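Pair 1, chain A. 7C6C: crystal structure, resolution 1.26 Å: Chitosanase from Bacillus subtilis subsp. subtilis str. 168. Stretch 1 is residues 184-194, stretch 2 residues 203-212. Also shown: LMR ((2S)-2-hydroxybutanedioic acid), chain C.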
# COMPACT_ATOMS: atom_id res chain seq x y z
N PHE A 184 -8.91 2.79 -14.63
CA PHE A 184 -7.90 2.23 -13.73
C PHE A 184 -8.56 1.48 -12.58
O PHE A 184 -8.12 0.38 -12.22
CB PHE A 184 -7.01 3.34 -13.18
CG PHE A 184 -5.85 2.83 -12.37
CD1 PHE A 184 -5.99 2.58 -11.01
CD2 PHE A 184 -4.63 2.58 -12.97
CE1 PHE A 184 -4.93 2.08 -10.28
CE2 PHE A 184 -3.57 2.09 -12.23
CZ PHE A 184 -3.72 1.85 -10.89
N LEU A 185 -9.60 2.06 -11.98
CA LEU A 185 -10.29 1.39 -10.89
C LEU A 185 -10.92 0.08 -11.36
O LEU A 185 -10.90 -0.91 -10.63
CB LEU A 185 -11.31 2.34 -10.25
CG LEU A 185 -10.68 3.52 -9.50
CD1 LEU A 185 -11.72 4.60 -9.21
CD2 LEU A 185 -10.05 3.05 -8.20
N ASP A 186 -11.44 0.06 -12.59
CA ASP A 186 -11.96 -1.18 -13.17
C ASP A 186 -10.86 -2.22 -13.31
O ASP A 186 -11.04 -3.40 -12.97
CB ASP A 186 -12.55 -0.90 -14.55
CG ASP A 186 -13.85 -0.14 -14.49
OD1 ASP A 186 -14.44 -0.01 -13.40
OD2 ASP A 186 -14.30 0.31 -15.57
N VAL A 187 -9.71 -1.81 -13.85
CA VAL A 187 -8.58 -2.72 -14.03
C VAL A 187 -8.10 -3.25 -12.69
O VAL A 187 -7.81 -4.45 -12.54
CB VAL A 187 -7.46 -2.00 -14.81
CG1 VAL A 187 -6.15 -2.77 -14.70
CG2 VAL A 187 -7.86 -1.81 -16.27
N ARG A 188 -8.01 -2.38 -11.69
CA ARG A 188 -7.58 -2.83 -10.37
C ARG A 188 -8.58 -3.80 -9.75
O ARG A 188 -8.19 -4.81 -9.17
CB ARG A 188 -7.32 -1.64 -9.45
CG ARG A 188 -6.78 -2.06 -8.11
CD ARG A 188 -6.34 -0.88 -7.27
NE ARG A 188 -5.80 -1.35 -6.00
CZ ARG A 188 -5.66 -0.59 -4.92
NH1 ARG A 188 -6.01 0.69 -4.94
NH2 ARG A 188 -5.17 -1.13 -3.80
N TYR A 189 -9.88 -3.50 -9.87
CA TYR A 189 -10.89 -4.42 -9.38
C TYR A 189 -10.72 -5.80 -9.99
O TYR A 189 -10.75 -6.82 -9.29
CB TYR A 189 -12.29 -3.87 -9.70
CG TYR A 189 -13.40 -4.81 -9.28
CD1 TYR A 189 -13.95 -4.75 -8.01
CD2 TYR A 189 -13.91 -5.76 -10.17
CE1 TYR A 189 -14.96 -5.60 -7.62
CE2 TYR A 189 -14.92 -6.62 -9.79
CZ TYR A 189 -15.44 -6.53 -8.51
OH TYR A 189 -16.45 -7.38 -8.12
N ASP A 190 -10.55 -5.85 -11.31
CA ASP A 190 -10.39 -7.13 -11.99
C ASP A 190 -9.15 -7.86 -11.49
O ASP A 190 -9.16 -9.09 -11.33
CB ASP A 190 -10.29 -6.92 -13.50
CG ASP A 190 -11.61 -6.49 -14.12
OD1 ASP A 190 -12.67 -6.68 -13.48
OD2 ASP A 190 -11.59 -5.97 -15.25
N ASP A 191 -8.07 -7.13 -11.22
CA ASP A 191 -6.86 -7.77 -10.74
C ASP A 191 -7.02 -8.31 -9.33
O ASP A 191 -6.50 -9.38 -9.00
CB ASP A 191 -5.69 -6.79 -10.81
CG ASP A 191 -4.37 -7.47 -10.53
OD1 ASP A 191 -4.02 -8.35 -11.34
OD2 ASP A 191 -3.71 -7.14 -9.53
N LEU A 192 -7.74 -7.58 -8.47
CA LEU A 192 -7.97 -8.04 -7.11
C LEU A 192 -8.87 -9.27 -7.09
O LEU A 192 -8.70 -10.14 -6.23
CB LEU A 192 -8.58 -6.93 -6.26
CG LEU A 192 -7.66 -5.74 -5.97
CD1 LEU A 192 -8.46 -4.63 -5.30
CD2 LEU A 192 -6.48 -6.17 -5.11
N MET A 193 -9.80 -9.37 -8.03
CA MET A 193 -10.72 -10.50 -8.08
C MET A 193 -10.06 -11.75 -8.65
O MET A 193 -10.40 -12.86 -8.25
CB MET A 193 -11.96 -10.13 -8.89
CG MET A 193 -12.83 -9.13 -8.15
SD MET A 193 -13.58 -9.78 -6.65
CE MET A 193 -14.92 -10.75 -7.33
N ASN A 194 -9.13 -11.59 -9.59
CA ASN A 194 -8.49 -12.74 -10.24
C ASN A 194 -7.03 -12.43 -10.50
O ASN A 194 -6.59 -12.28 -11.65
CB ASN A 194 -9.24 -13.11 -11.53
CG ASN A 194 -10.61 -13.69 -11.25
OD1 ASN A 194 -10.73 -14.81 -10.73
ND2 ASN A 194 -11.65 -12.95 -11.59
N GLU A 203 -7.14 -13.09 0.09
CA GLU A 203 -6.99 -11.79 0.73
C GLU A 203 -7.41 -10.66 -0.21
O GLU A 203 -8.10 -9.72 0.21
CB GLU A 203 -5.55 -11.60 1.21
CG GLU A 203 -5.34 -10.33 2.01
CD GLU A 203 -6.04 -10.34 3.37
OE1 GLU A 203 -6.37 -11.44 3.88
OE2 GLU A 203 -6.28 -9.25 3.92
N TRP A 204 -7.05 -10.75 -1.49
CA TRP A 204 -7.32 -9.64 -2.39
C TRP A 204 -8.80 -9.56 -2.74
O TRP A 204 -9.35 -8.46 -2.88
CB TRP A 204 -6.45 -9.73 -3.63
CG TRP A 204 -5.07 -9.19 -3.40
CD1 TRP A 204 -4.51 -8.87 -2.19
CD2 TRP A 204 -4.11 -8.87 -4.40
NE1 TRP A 204 -3.24 -8.38 -2.39
CE2 TRP A 204 -2.97 -8.36 -3.74
CE3 TRP A 204 -4.10 -8.96 -5.80
CZ2 TRP A 204 -1.83 -7.95 -4.42
CZ3 TRP A 204 -2.97 -8.54 -6.48
CH2 TRP A 204 -1.85 -8.05 -5.79
N ARG A 205 -9.47 -10.70 -2.83
CA ARG A 205 -10.89 -10.70 -3.12
C ARG A 205 -11.66 -10.00 -2.00
O ARG A 205 -12.65 -9.33 -2.25
CB ARG A 205 -11.41 -12.13 -3.35
CG ARG A 205 -11.17 -12.62 -4.78
CD ARG A 205 -11.43 -14.11 -4.98
NE ARG A 205 -10.95 -14.53 -6.30
CZ ARG A 205 -10.55 -15.76 -6.61
NH1 ARG A 205 -10.12 -16.02 -7.84
NH2 ARG A 205 -10.58 -16.74 -5.72
N GLU A 206 -11.17 -10.14 -0.77
CA GLU A 206 -11.80 -9.50 0.38
C GLU A 206 -11.46 -8.01 0.48
O GLU A 206 -12.00 -7.34 1.36
CB GLU A 206 -11.39 -10.21 1.67
CG GLU A 206 -12.37 -11.27 2.12
CD GLU A 206 -13.75 -10.70 2.42
OE1 GLU A 206 -14.66 -10.88 1.59
OE2 GLU A 206 -13.91 -10.05 3.48
N SER A 207 -10.61 -7.50 -0.40
CA SER A 207 -10.15 -6.12 -0.36
C SER A 207 -10.77 -5.24 -1.44
O SER A 207 -10.48 -4.04 -1.48
CB SER A 207 -8.63 -6.06 -0.49
OG SER A 207 -8.24 -6.22 -1.85
N VAL A 208 -11.62 -5.80 -2.30
CA VAL A 208 -12.12 -5.05 -3.45
C VAL A 208 -12.92 -3.83 -3.05
O VAL A 208 -13.05 -2.89 -3.84
CB VAL A 208 -12.93 -5.94 -4.42
CG1 VAL A 208 -12.05 -7.02 -5.01
CG2 VAL A 208 -14.15 -6.55 -3.71
N ALA A 209 -13.46 -3.80 -1.82
CA ALA A 209 -14.24 -2.65 -1.40
C ALA A 209 -13.45 -1.35 -1.47
O ALA A 209 -14.04 -0.28 -1.62
CB ALA A 209 -14.81 -2.86 0.01
N ARG A 210 -12.11 -1.41 -1.34
CA ARG A 210 -11.33 -0.18 -1.42
C ARG A 210 -11.49 0.50 -2.77
O ARG A 210 -11.46 1.73 -2.85
CB ARG A 210 -9.86 -0.44 -1.06
CG ARG A 210 -9.06 -1.22 -2.10
CD ARG A 210 -7.95 -2.01 -1.43
NE ARG A 210 -6.87 -1.17 -0.92
CZ ARG A 210 -5.94 -1.61 -0.08
NH1 ARG A 210 -6.01 -2.85 0.39
NH2 ARG A 210 -4.95 -0.81 0.31
N VAL A 211 -11.67 -0.29 -3.83
CA VAL A 211 -11.91 0.30 -5.15
C VAL A 211 -13.19 1.12 -5.14
O VAL A 211 -13.24 2.24 -5.67
CB VAL A 211 -11.91 -0.79 -6.24
CG1 VAL A 211 -12.35 -0.19 -7.57
CG2 VAL A 211 -10.54 -1.42 -6.37
N ASP A 212 -14.25 0.59 -4.53
CA ASP A 212 -15.51 1.32 -4.49
C ASP A 212 -15.44 2.54 -3.59
O ASP A 212 -16.07 3.56 -3.89
CB ASP A 212 -16.67 0.40 -4.08
CG ASP A 212 -18.02 1.01 -4.41
OD1 ASP A 212 -18.28 1.29 -5.60
OD2 ASP A 212 -18.83 1.20 -3.48
C1 LMR C . -21.03 -0.41 -0.43
O1A LMR C . -20.78 -0.05 0.74
O1B LMR C . -21.79 0.23 -1.19
C2 LMR C . -20.40 -1.67 -0.96
O2 LMR C . -21.02 -2.00 -2.21
C3 LMR C . -18.90 -1.47 -1.18
C4 LMR C . -18.15 -1.43 0.14
O4A LMR C . -18.27 -2.39 0.93
O4B LMR C . -17.43 -0.44 0.39

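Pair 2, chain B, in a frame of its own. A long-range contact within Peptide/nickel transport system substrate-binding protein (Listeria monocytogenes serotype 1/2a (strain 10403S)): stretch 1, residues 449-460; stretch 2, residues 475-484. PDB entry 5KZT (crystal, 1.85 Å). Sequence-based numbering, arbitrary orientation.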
# COMPACT_ATOMS: atom_id res chain seq x y z
N SER B 449 17.40 5.12 6.93
CA SER B 449 18.75 5.59 6.60
C SER B 449 19.58 4.49 5.93
O SER B 449 20.78 4.36 6.17
CB SER B 449 19.45 6.20 7.82
OG SER B 449 18.74 7.34 8.28
N TYR B 450 18.92 3.70 5.08
CA TYR B 450 19.60 2.73 4.26
C TYR B 450 20.00 3.43 2.98
O TYR B 450 19.17 4.04 2.31
CB TYR B 450 18.70 1.54 3.94
CG TYR B 450 19.29 0.66 2.84
CD1 TYR B 450 20.43 -0.10 3.07
CD2 TYR B 450 18.71 0.62 1.57
CE1 TYR B 450 20.96 -0.90 2.07
CE2 TYR B 450 19.23 -0.17 0.57
CZ TYR B 450 20.36 -0.91 0.81
OH TYR B 450 20.87 -1.68 -0.20
N SER B 451 21.28 3.31 2.63
CA SER B 451 21.81 3.96 1.44
C SER B 451 22.87 3.07 0.82
O SER B 451 23.92 2.84 1.44
CB SER B 451 22.44 5.30 1.80
OG SER B 451 22.95 5.99 0.66
N ASN B 452 22.59 2.58 -0.38
CA ASN B 452 23.58 1.88 -1.20
C ASN B 452 23.55 2.49 -2.61
O ASN B 452 22.57 2.34 -3.32
CB ASN B 452 23.25 0.39 -1.23
CG ASN B 452 24.25 -0.40 -2.07
OD1 ASN B 452 24.56 0.00 -3.17
ND2 ASN B 452 24.76 -1.51 -1.54
N LYS B 453 24.63 3.18 -3.00
CA LYS B 453 24.66 3.86 -4.31
C LYS B 453 24.56 2.95 -5.51
O LYS B 453 24.07 3.37 -6.56
CB LYS B 453 25.89 4.77 -4.45
CG LYS B 453 25.97 5.94 -3.47
CD LYS B 453 24.67 6.71 -3.22
CE LYS B 453 24.09 7.39 -4.47
NZ LYS B 453 22.64 7.78 -4.34
N ASP B 454 25.03 1.71 -5.39
CA ASP B 454 24.89 0.73 -6.48
C ASP B 454 23.43 0.34 -6.68
O ASP B 454 22.97 0.17 -7.82
CB ASP B 454 25.72 -0.53 -6.19
CG ASP B 454 27.21 -0.26 -6.11
OD1 ASP B 454 27.69 0.72 -6.72
OD2 ASP B 454 27.90 -1.03 -5.41
N TYR B 455 22.71 0.20 -5.57
CA TYR B 455 21.26 -0.06 -5.60
C TYR B 455 20.55 1.11 -6.28
O TYR B 455 19.82 0.88 -7.23
CB TYR B 455 20.73 -0.27 -4.19
CG TYR B 455 19.29 -0.74 -4.13
CD1 TYR B 455 18.96 -2.06 -4.33
CD2 TYR B 455 18.26 0.16 -3.83
CE1 TYR B 455 17.64 -2.50 -4.25
CE2 TYR B 455 16.94 -0.27 -3.73
CZ TYR B 455 16.63 -1.60 -3.95
OH TYR B 455 15.32 -2.06 -3.88
N ASP B 456 20.82 2.34 -5.84
CA ASP B 456 20.25 3.56 -6.47
C ASP B 456 20.55 3.65 -7.96
O ASP B 456 19.67 3.99 -8.74
CB ASP B 456 20.78 4.85 -5.83
CG ASP B 456 20.52 4.94 -4.36
OD1 ASP B 456 19.57 4.29 -3.86
OD2 ASP B 456 21.29 5.64 -3.67
N LYS B 457 21.79 3.34 -8.33
CA LYS B 457 22.21 3.40 -9.73
C LYS B 457 21.41 2.43 -10.61
O LYS B 457 20.98 2.79 -11.72
CB LYS B 457 23.71 3.13 -9.86
CG LYS B 457 24.21 3.28 -11.29
CD LYS B 457 25.67 3.73 -11.36
CE LYS B 457 25.85 4.91 -12.32
NZ LYS B 457 25.40 4.61 -13.71
N ILE B 458 21.19 1.22 -10.10
CA ILE B 458 20.33 0.26 -10.79
C ILE B 458 18.92 0.81 -11.01
O ILE B 458 18.40 0.75 -12.13
CB ILE B 458 20.27 -1.11 -10.07
CG1 ILE B 458 21.56 -1.89 -10.38
CG2 ILE B 458 19.04 -1.91 -10.50
CD1 ILE B 458 21.70 -3.22 -9.68
N LEU B 459 18.30 1.34 -9.97
CA LEU B 459 16.91 1.75 -10.06
C LEU B 459 16.73 3.12 -10.74
O LEU B 459 15.74 3.33 -11.45
CB LEU B 459 16.25 1.67 -8.68
CG LEU B 459 16.25 0.23 -8.14
CD1 LEU B 459 15.67 0.21 -6.75
CD2 LEU B 459 15.48 -0.76 -9.03
N ASN B 460 17.69 4.02 -10.55
CA ASN B 460 17.82 5.22 -11.38
C ASN B 460 18.59 4.88 -12.65
O ASN B 460 18.01 4.47 -13.66
CB ASN B 460 18.55 6.31 -10.62
CG ASN B 460 18.57 7.62 -11.38
OD1 ASN B 460 19.63 8.12 -11.77
ND2 ASN B 460 17.38 8.19 -11.60
N ASP B 475 16.62 -7.24 -16.24
CA ASP B 475 17.77 -7.98 -15.70
C ASP B 475 18.43 -7.26 -14.51
O ASP B 475 18.81 -7.88 -13.52
CB ASP B 475 18.83 -8.28 -16.79
CG ASP B 475 18.29 -9.19 -17.90
OD1 ASP B 475 17.23 -9.81 -17.72
OD2 ASP B 475 18.93 -9.26 -18.97
N GLU B 476 18.53 -5.94 -14.62
CA GLU B 476 19.10 -5.13 -13.55
C GLU B 476 18.22 -5.13 -12.31
O GLU B 476 18.75 -5.27 -11.21
CB GLU B 476 19.37 -3.70 -14.05
CG GLU B 476 20.45 -3.64 -15.13
CD GLU B 476 21.85 -3.93 -14.60
OE1 GLU B 476 22.43 -3.04 -13.93
OE2 GLU B 476 22.39 -5.03 -14.88
N MET B 477 16.90 -5.03 -12.48
CA MET B 477 15.98 -5.14 -11.34
C MET B 477 16.13 -6.46 -10.59
O MET B 477 16.05 -6.49 -9.37
CB MET B 477 14.52 -4.91 -11.79
CG MET B 477 14.22 -3.45 -12.11
SD MET B 477 12.48 -3.03 -12.33
CE MET B 477 12.06 -4.09 -13.70
N VAL B 478 16.37 -7.56 -11.32
CA VAL B 478 16.62 -8.87 -10.69
C VAL B 478 17.86 -8.75 -9.80
O VAL B 478 17.84 -9.13 -8.62
CB VAL B 478 16.78 -9.98 -11.76
CG1 VAL B 478 17.23 -11.30 -11.13
CG2 VAL B 478 15.46 -10.15 -12.52
N LYS B 479 18.93 -8.18 -10.36
CA LYS B 479 20.17 -8.02 -9.62
C LYS B 479 20.02 -7.16 -8.37
O LYS B 479 20.68 -7.41 -7.36
CB LYS B 479 21.26 -7.42 -10.52
CG LYS B 479 21.70 -8.33 -11.64
CD LYS B 479 22.74 -7.62 -12.50
CE LYS B 479 23.22 -8.49 -13.63
NZ LYS B 479 23.76 -9.79 -13.12
N ALA B 480 19.16 -6.15 -8.45
CA ALA B 480 18.96 -5.22 -7.35
C ALA B 480 18.55 -5.91 -6.06
O ALA B 480 18.97 -5.49 -4.99
CB ALA B 480 17.93 -4.17 -7.71
N GLU B 481 17.72 -6.96 -6.16
CA GLU B 481 17.22 -7.62 -4.97
C GLU B 481 18.34 -8.30 -4.18
O GLU B 481 18.32 -8.34 -2.94
CB GLU B 481 16.08 -8.60 -5.29
CG GLU B 481 15.31 -9.01 -4.03
CD GLU B 481 14.09 -9.87 -4.31
OE1 GLU B 481 13.02 -9.54 -3.78
OE2 GLU B 481 14.20 -10.87 -5.03
N LYS B 482 19.32 -8.86 -4.90
CA LYS B 482 20.48 -9.45 -4.23
C LYS B 482 21.27 -8.45 -3.40
O LYS B 482 21.73 -8.76 -2.29
CB LYS B 482 21.41 -10.10 -5.24
CG LYS B 482 22.41 -11.03 -4.57
CD LYS B 482 23.50 -11.48 -5.54
CE LYS B 482 24.55 -12.28 -4.81
NZ LYS B 482 25.57 -11.45 -4.11
N ILE B 483 21.42 -7.24 -3.93
CA ILE B 483 22.10 -6.16 -3.23
C ILE B 483 21.34 -5.81 -1.94
O ILE B 483 21.91 -5.73 -0.86
CB ILE B 483 22.24 -4.90 -4.12
CG1 ILE B 483 23.09 -5.19 -5.35
CG2 ILE B 483 22.87 -3.75 -3.32
CD1 ILE B 483 23.10 -4.09 -6.37
N LEU B 484 20.04 -5.61 -2.08
CA LEU B 484 19.18 -5.19 -0.96
C LEU B 484 19.17 -6.22 0.18
O LEU B 484 19.30 -5.86 1.35
CB LEU B 484 17.75 -4.96 -1.46
CG LEU B 484 16.74 -4.37 -0.48
CD1 LEU B 484 17.06 -2.91 -0.23
CD2 LEU B 484 15.31 -4.52 -0.99

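Pair 1 fastens one end of its contact with polar bonds, whereas pair 2 has no hydrogen bond between its stretches and relies mainly on apolar packing. In pair 1 the guanidinium of A:Arg205 reaches the C-terminal end of the first helix: A:Arg205 NE donates to A:Met193 O at 2.6 Å, and A:Arg205 NH1 donates to A:Asn194 OD1 at 3.2 Å, with a weak bond from A:Arg205 NH1 to A:Met193 O, also at 3.2 Å. Both acceptors lie at the edge of the guanidinium, near its plane, where its N-H groups point. The backbone of A:Asn194 has already left helical geometry. The position of A:Arg205 is taken in pair 2 by B:Met477, whose CA-to-CB bond points away from the other stretch; its CG lies 4.3 Å from B:Leu459 CD2, an apolar touch in place of a hydrogen bond.

Fourteen central residues superpose with an RMSD of 1.0 Å. In pair 2 helix 453-459 runs nearly antiparallel to helix 475-484, at 160°, with the axes 9.5 Å apart at closest approach. The second stretch of pair 2 is helix from end to end, but that of pair 1 is interrupted by a type I turn from A:Arg205 to A:Val208, where A:Ser207 OG donates to A:Trp204 O at 2.7 Å. The matched CA positions nevertheless stay within 1.7 Å through this region.

The knob recorded in each pair comes from the opposite stretch, but A:Leu192 and B:Ile458 meet the same four matched positions. In pair 1 A:Val211 is the knob, seated among A:Leu185, A:Arg188, A:Tyr189 and A:Leu192; its CG1 is 3.8 Å from A:Leu185 CB and its CG2 4.0 Å from A:Leu192 CD1. In pair 2 the knob is B:Ile458, matched to A:Leu192, and it sits among B:Glu476, B:Lys479, B:Ala480 and B:Ile483. B:Ile458 CD1 meets B:Ile483 CD1 at 3.7 Å, so the matched pairs A:Leu192–A:Val211 and B:Ile458–B:Ile483 both make apolar contact.

Tyrosine occupies both matched positions, A:Tyr189 and B:Tyr455, each with chi1 in t. A:Tyr189 CE1 packs 3.8 Å from A:Val208 CB; B:Tyr455 CE1 lies 3.9 Å from B:Ala480 CB, at the position matched to A:Val208. The pair 2 ring also carries B:Leu484 CD1 over one face, 4.3 Å from its centroid, a CH-pi contact. A:Val208 reaches further than the alanine, its CG1 standing 3.7 Å from A:Leu192 CB and 3.6 Å from A:Met193 SD. A:Trp204 adds bulk beside A:Leu192, with CD2 of each residue 3.7 Å apart; at the matched place B:Glu476 presents its O to B:Ile458 CG2 at 3.4 Å.

Charge also divides the pairs. A:Arg188 NH2 lies 3.3 Å from A:Arg210 NE, two donors that do not bond each other but find acceptors elsewhere in the structure. Their counterparts, B:Asp454 and B:Lys482, do not touch; B:Asp454 offers only its CB, 4.4 Å from B:Ile483 CD1.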